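Local coordinates for protein uncharacterized HTH-type transcriptional regulator ygaV (Escherichia coli K12, PDB 3CUO) that regulates gene expression on a large scale in response to sulfide, acting as both a repressor and an activator of transcription, at residues P37-A41 with G42-R46; Y79-N83 with E84-A88. One frame throughout, in Å; residues are numbered along the deposited sequence.

Followed from the N terminus, the chain first meets interaction 1, where the short strand 39-40 turns directly into helix 41-48, and then interaction 2, where strand 77-81 runs through Lys-82 and Asn-83 into helix 84-97. Each is a local junction between a strand and the helix that follows it, and the two stand in series, neither nesting nor crossing. Their centres lie about 15 Å apart, yet the strands are antiparallel neighbours in one sheet: Thr-39 N and Tyr-79 O, at 2.9 Å, probably hydrogen-bond, and Pro-37 packs on Ser-80. That sheet thus ties the start of the predicted helix-turn-helix, residues 41-64, to the C-terminal helix, which meets the second subunit.

Interaction 1: P37-A41 with G42-R46; sequences PGTSA and GELTR
Ala-41 and Thr-45 are joined by the first firm i to i+4 backbone bond of helix 41-48, Thr-45 N to Ala-41 O at 2.7 Å with an N-H...O angle of 155°; one residue earlier, Leu-44 N reaches Ser-40 O only weakly, at 3.3 Å, as the chain enters the helix from its N-cap, Ser-40. Thr-45 OG1 donates a second hydrogen bond to Ala-41 O, 2.9 Å away and well above the carbonyl plane, whereas the amide comes in almost head-on. A chi1 of -68° sets this hydroxyl beside its own backbone N, folded back on the preceding turn; it also hydrogen-bonds Thr-55 OG1 of helix 52-64. Leu-44 leans over the junction: its CG is 3.4 Å from Ser-40 O and 4.0 Å from Thr-39 CG2. Thr-39 CG2 also lies 3.7 Å from Glu-43 OE1, the two side chains crossing at about a right angle. Thr-39 OG1 instead bonds Ser-36 O. Opposite Tyr-79 the edge strand fits two residues, Gly-38 and Thr-39, a G1 beta bulge in which Gly-38 takes the positive phi (71°). Leu-44 continues onto Met-32 and Leu-33 of helix 24-33, while Ala-41 and Leu-44 touch Leu-59 of helix 52-64, joining two helices of the predicted helix-turn-helix.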
ATOM      1  N   PRO A  37      14.344   6.174 -15.577  1.00 57.87           N
ATOM      2  CA  PRO A  37      14.354   4.814 -15.999  1.00 56.55           C
ATOM      3  C   PRO A  37      15.783   4.458 -16.344  1.00 54.67           C
ATOM      4  O   PRO A  37      16.592   5.340 -16.604  1.00 56.81           O
ATOM      5  CB  PRO A  37      13.502   4.852 -17.263  1.00 57.51           C
ATOM      6  CG  PRO A  37      13.792   6.217 -17.820  1.00 58.14           C
ATOM      7  CD  PRO A  37      13.883   7.078 -16.651  1.00 58.27           C
ATOM      8  N   GLY A  38      16.089   3.176 -16.320  1.00 51.33           N
ATOM      9  CA  GLY A  38      17.376   2.709 -16.615  1.00 48.58           C
ATOM     10  C   GLY A  38      18.317   3.080 -15.495  1.00 46.46           C
ATOM     11  O   GLY A  38      19.403   3.579 -15.734  1.00 45.97           O
ATOM     12  N   THR A  39      17.937   2.765 -14.276  1.00 45.20           N
ATOM     13  CA  THR A  39      18.863   2.967 -13.161  1.00 45.05           C
ATOM     14  C   THR A  39      19.442   1.627 -12.722  1.00 44.31           C
ATOM     15  O   THR A  39      18.723   0.651 -12.524  1.00 44.07           O
ATOM     16  CB  THR A  39      18.164   3.663 -11.956  1.00 44.77           C
ATOM     17  OG1 THR A  39      17.625   4.934 -12.347  1.00 40.84           O
ATOM     18  CG2 THR A  39      19.118   3.840 -10.820  1.00 42.44           C
ATOM     19  N   SER A  40      20.732   1.618 -12.483  1.00 44.22           N
ATOM     20  CA  SER A  40      21.434   0.411 -12.057  1.00 45.58           C
ATOM     21  C   SER A  40      21.269   0.004 -10.587  1.00 45.03           C
ATOM     22  O   SER A  40      20.975   0.797  -9.712  1.00 44.74           O
ATOM     23  CB  SER A  40      22.931   0.544 -12.389  1.00 45.33           C
ATOM     24  OG  SER A  40      23.486   1.666 -11.723  1.00 47.08           O
ATOM     25  N   ALA A  41      21.456  -1.282 -10.316  1.00 45.12           N
ATOM     26  CA  ALA A  41      21.476  -1.782  -8.934  1.00 44.45           C
ATOM     27  C   ALA A  41      22.483  -1.107  -7.995  1.00 43.65           C
ATOM     28  O   ALA A  41      22.192  -0.844  -6.835  1.00 43.73           O
ATOM     29  CB  ALA A  41      21.663  -3.278  -8.940  1.00 46.31           C
ATOM     30  N   GLY A  42      23.707  -0.861  -8.468  1.00 43.00           N
ATOM     31  CA  GLY A  42      24.700  -0.183  -7.666  1.00 43.01           C
ATOM     32  C   GLY A  42      24.301   1.217  -7.207  1.00 41.47           C
ATOM     33  O   GLY A  42      24.593   1.589  -6.115  1.00 39.03           O
ATOM     34  N   GLU A  43      23.637   2.003  -8.052  1.00 41.71           N
ATOM     35  CA  GLU A  43      23.139   3.332  -7.604  1.00 42.95           C
ATOM     36  C   GLU A  43      22.052   3.141  -6.523  1.00 41.76           C
ATOM     37  O   GLU A  43      22.017   3.833  -5.491  1.00 43.60           O
ATOM     38  CB  GLU A  43      22.617   4.126  -8.809  1.00 42.35           C
ATOM     39  CG  GLU A  43      22.185   5.551  -8.420  1.00 43.98           C
ATOM     40  CD  GLU A  43      21.991   6.494  -9.636  1.00 46.09           C
ATOM     41  OE1 GLU A  43      22.118   6.036 -10.798  1.00 43.61           O
ATOM     42  OE2 GLU A  43      21.698   7.693  -9.408  1.00 48.96           O
ATOM     43  N   LEU A  44      21.213   2.141  -6.705  1.00 41.54           N
ATOM     44  CA  LEU A  44      20.074   1.915  -5.777  1.00 42.81           C
ATOM     45  C   LEU A  44      20.614   1.374  -4.450  1.00 43.89           C
ATOM     46  O   LEU A  44      20.161   1.721  -3.339  1.00 44.42           O
ATOM     47  CB  LEU A  44      19.063   0.973  -6.428  1.00 43.65           C
ATOM     48  CG  LEU A  44      18.306   1.481  -7.694  1.00 41.84           C
ATOM     49  CD1 LEU A  44      17.558   0.445  -8.512  1.00 43.12           C
ATOM     50  CD2 LEU A  44      17.357   2.609  -7.346  1.00 41.36           C
ATOM     51  N   THR A  45      21.648   0.548  -4.557  1.00 45.50           N
ATOM     52  CA  THR A  45      22.332   0.024  -3.391  1.00 45.40           C
ATOM     53  C   THR A  45      22.815   1.170  -2.602  1.00 46.72           C
ATOM     54  O   THR A  45      22.659   1.220  -1.400  1.00 45.86           O
ATOM     55  CB  THR A  45      23.536  -0.929  -3.797  1.00 45.60           C
ATOM     56  OG1 THR A  45      22.986  -2.098  -4.374  1.00 44.88           O
ATOM     57  CG2 THR A  45      24.394  -1.285  -2.582  1.00 46.65           C
ATOM     58  N   ARG A  46      23.436   2.115  -3.280  1.00 50.26           N
ATOM     59  CA  ARG A  46      23.977   3.252  -2.567  1.00 51.49           C
ATOM     60  C   ARG A  46      22.948   4.115  -1.872  1.00 52.32           C
ATOM     61  O   ARG A  46      23.285   4.791  -0.931  1.00 55.08           O
ATOM     62  CB  ARG A  46      24.781   4.165  -3.496  1.00 51.78           C
ATOM     63  CG  ARG A  46      25.295   5.367  -2.671  1.00 52.05           C
ATOM     64  CD  ARG A  46      26.254   6.275  -3.331  1.00 53.12           C
ATOM     65  NE  ARG A  46      25.584   7.007  -4.398  1.00 54.73           N
ATOM     66  CZ  ARG A  46      25.710   6.687  -5.650  1.00 53.26           C
ATOM     67  NH1 ARG A  46      26.448   5.641  -5.923  1.00 61.45           N
ATOM     68  NH2 ARG A  46      25.089   7.348  -6.609  1.00 53.93           N
TER

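Interaction 2: Y79-N83 with E84-A88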
ATOM      1  N   TYR A  79      16.966  -0.823 -14.303  1.00 37.50           N
ATOM      2  CA  TYR A  79      15.652  -0.981 -13.864  1.00 38.40           C
ATOM      3  C   TYR A  79      14.853   0.317 -14.065  1.00 39.32           C
ATOM      4  O   TYR A  79      15.406   1.427 -13.971  1.00 39.82           O
ATOM      5  CB  TYR A  79      15.646  -1.381 -12.361  1.00 39.19           C
ATOM      6  CG  TYR A  79      16.421  -2.656 -12.066  1.00 39.02           C
ATOM      7  CD1 TYR A  79      15.775  -3.870 -12.016  1.00 41.31           C
ATOM      8  CD2 TYR A  79      17.779  -2.633 -11.855  1.00 40.84           C
ATOM      9  CE1 TYR A  79      16.473  -5.028 -11.769  1.00 41.42           C
ATOM     10  CE2 TYR A  79      18.487  -3.811 -11.617  1.00 41.45           C
ATOM     11  CZ  TYR A  79      17.793  -5.001 -11.565  1.00 40.77           C
ATOM     12  OH  TYR A  79      18.424  -6.210 -11.279  1.00 41.74           O
ATOM     13  N   SER A  80      13.564   0.142 -14.320  1.00 38.71           N
ATOM     14  CA  SER A  80      12.614   1.231 -14.514  1.00 39.76           C
ATOM     15  C   SER A  80      11.222   0.838 -13.951  1.00 39.65           C
ATOM     16  O   SER A  80      10.865  -0.353 -13.832  1.00 37.14           O
ATOM     17  CB  SER A  80      12.615   1.626 -16.023  1.00 40.09           C
ATOM     18  OG  SER A  80      11.533   0.996 -16.674  1.00 48.66           O
ATOM     19  N   ILE A  81      10.410   1.841 -13.613  1.00 40.38           N
ATOM     20  CA  ILE A  81       9.036   1.571 -13.206  1.00 41.46           C
ATOM     21  C   ILE A  81       8.268   1.113 -14.395  1.00 43.48           C
ATOM     22  O   ILE A  81       8.372   1.719 -15.412  1.00 46.35           O
ATOM     23  CB  ILE A  81       8.358   2.728 -12.434  1.00 41.59           C
ATOM     24  CG1 ILE A  81       8.921   2.707 -11.000  1.00 39.74           C
ATOM     25  CG2 ILE A  81       6.771   2.492 -12.382  1.00 41.61           C
ATOM     26  CD1 ILE A  81       9.027   3.942 -10.337  1.00 44.53           C
ATOM     27  N   LYS A  82       7.550  -0.005 -14.233  1.00 43.84           N
ATOM     28  CA  LYS A  82       6.675  -0.598 -15.216  1.00 44.53           C
ATOM     29  C   LYS A  82       5.203  -0.264 -14.941  1.00 43.97           C
ATOM     30  O   LYS A  82       4.522   0.198 -15.808  1.00 42.90           O
ATOM     31  CB  LYS A  82       6.794  -2.146 -15.215  1.00 44.36           C
ATOM     32  CG  LYS A  82       6.129  -2.831 -16.499  1.00 46.07           C
ATOM     33  CD  LYS A  82       5.789  -4.277 -16.294  1.00 46.83           C
ATOM     34  CE  LYS A  82       4.681  -4.757 -17.265  1.00 49.75           C
ATOM     35  NZ  LYS A  82       5.160  -4.702 -18.725  1.00 49.48           N
ATOM     36  N   ASN A  83       4.737  -0.522 -13.718  1.00 44.91           N
ATOM     37  CA  ASN A  83       3.317  -0.362 -13.358  1.00 44.92           C
ATOM     38  C   ASN A  83       3.052   1.095 -12.993  1.00 45.86           C
ATOM     39  O   ASN A  83       3.564   1.604 -11.985  1.00 45.65           O
ATOM     40  CB  ASN A  83       3.001  -1.276 -12.168  1.00 44.57           C
ATOM     41  CG  ASN A  83       1.576  -1.370 -11.909  1.00 45.18           C
ATOM     42  OD1 ASN A  83       0.849  -0.455 -12.287  1.00 46.67           O
ATOM     43  ND2 ASN A  83       1.115  -2.488 -11.308  1.00 44.60           N
ATOM     44  N   GLU A  84       2.218   1.780 -13.748  1.00 45.99           N
ATOM     45  CA  GLU A  84       1.980   3.168 -13.452  1.00 47.67           C
ATOM     46  C   GLU A  84       1.208   3.373 -12.151  1.00 46.69           C
ATOM     47  O   GLU A  84       1.322   4.424 -11.604  1.00 47.17           O
ATOM     48  CB  GLU A  84       1.376   3.922 -14.634  1.00 49.62           C
ATOM     49  CG  GLU A  84       2.485   4.553 -15.537  1.00 51.70           C
ATOM     50  CD  GLU A  84       1.943   5.023 -16.910  1.00 54.27           C
ATOM     51  OE1 GLU A  84       0.694   5.005 -17.115  1.00 65.03           O
ATOM     52  OE2 GLU A  84       2.751   5.390 -17.815  1.00 60.87           O
ATOM     53  N   ALA A  85       0.450   2.371 -11.681  1.00 44.86           N
ATOM     54  CA  ALA A  85      -0.124   2.372 -10.351  1.00 45.01           C
ATOM     55  C   ALA A  85       0.887   2.710  -9.240  1.00 44.00           C
ATOM     56  O   ALA A  85       0.514   3.249  -8.209  1.00 43.35           O
ATOM     57  CB  ALA A  85      -0.780   1.059 -10.068  1.00 44.63           C
ATOM     58  N   VAL A  86       2.154   2.379  -9.490  1.00 42.42           N
ATOM     59  CA  VAL A  86       3.245   2.661  -8.576  1.00 41.89           C
ATOM     60  C   VAL A  86       3.417   4.144  -8.486  1.00 40.48           C
ATOM     61  O   VAL A  86       3.445   4.706  -7.414  1.00 38.83           O
ATOM     62  CB  VAL A  86       4.570   1.947  -8.983  1.00 40.95           C
ATOM     63  CG1 VAL A  86       5.690   2.502  -8.177  1.00 43.28           C
ATOM     64  CG2 VAL A  86       4.417   0.417  -8.804  1.00 38.88           C
ATOM     65  N   ASN A  87       3.470   4.780  -9.629  1.00 40.31           N
ATOM     66  CA  ASN A  87       3.614   6.222  -9.666  1.00 40.38           C
ATOM     67  C   ASN A  87       2.428   6.910  -8.969  1.00 39.17           C
ATOM     68  O   ASN A  87       2.624   7.910  -8.267  1.00 38.55           O
ATOM     69  CB  ASN A  87       3.708   6.665 -11.098  1.00 42.02           C
ATOM     70  CG  ASN A  87       5.075   6.295 -11.732  1.00 44.43           C
ATOM     71  OD1 ASN A  87       5.146   5.847 -12.876  1.00 54.51           O
ATOM     72  ND2 ASN A  87       6.115   6.455 -10.981  1.00 47.95           N
ATOM     73  N   ALA A  88       1.235   6.352  -9.163  1.00 38.13           N
ATOM     74  CA  ALA A  88       0.008   6.863  -8.475  1.00 38.19           C
ATOM     75  C   ALA A  88       0.102   6.776  -6.977  1.00 37.31           C
ATOM     76  O   ALA A  88      -0.294   7.697  -6.255  1.00 36.50           O
ATOM     77  CB  ALA A  88      -1.217   6.101  -8.957  1.00 36.62           C
TER
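Asn-83 caps helix 84-97 by accepting the amide of Ala-85. Asn-83 CB packs 4.0 Å from Val-86 CG2. With Asn-83 CG anti to the backbone N (chi1 -169°), the carboxamide lies beside the first helical turn, Asn-83 CG passing 3.9 Å from Ala-85 CB. At the end, Asn-83 OD1 accepts from Ala-85 N at 2.9 Å; the N-H...O angle of 135° is bent, and the donor stands above the plane of the side-chain amide. The Ala-85 methyl lies close by, its CB 3.1 Å from Asn-83 OD1. The residue is used twice, because Asn-83 O also accepts from Val-86 N at 3.0 Å, again with the donor raised out of the carbonyl plane. Two amides of the first turn are thereby satisfied by one residue. From the strand, Ile-81 CG2 rests 4.1 Å from Val-86 CB and 3.8 Å from Asn-87 OD1, while Ile-81 CD1 approaches Asn-87 ND2. Ile-81 further touches Leu-33, and Val-86 touches Leu-30, both of helix 24-33. Ala-85 packs on Val-96 of the second subunit. The arrangement is an Asn N-cap at a strand-to-helix junction, here leading from the wing hairpin of the winged helix-turn-helix fold into a C-terminal helix that contributes to the dimer contact.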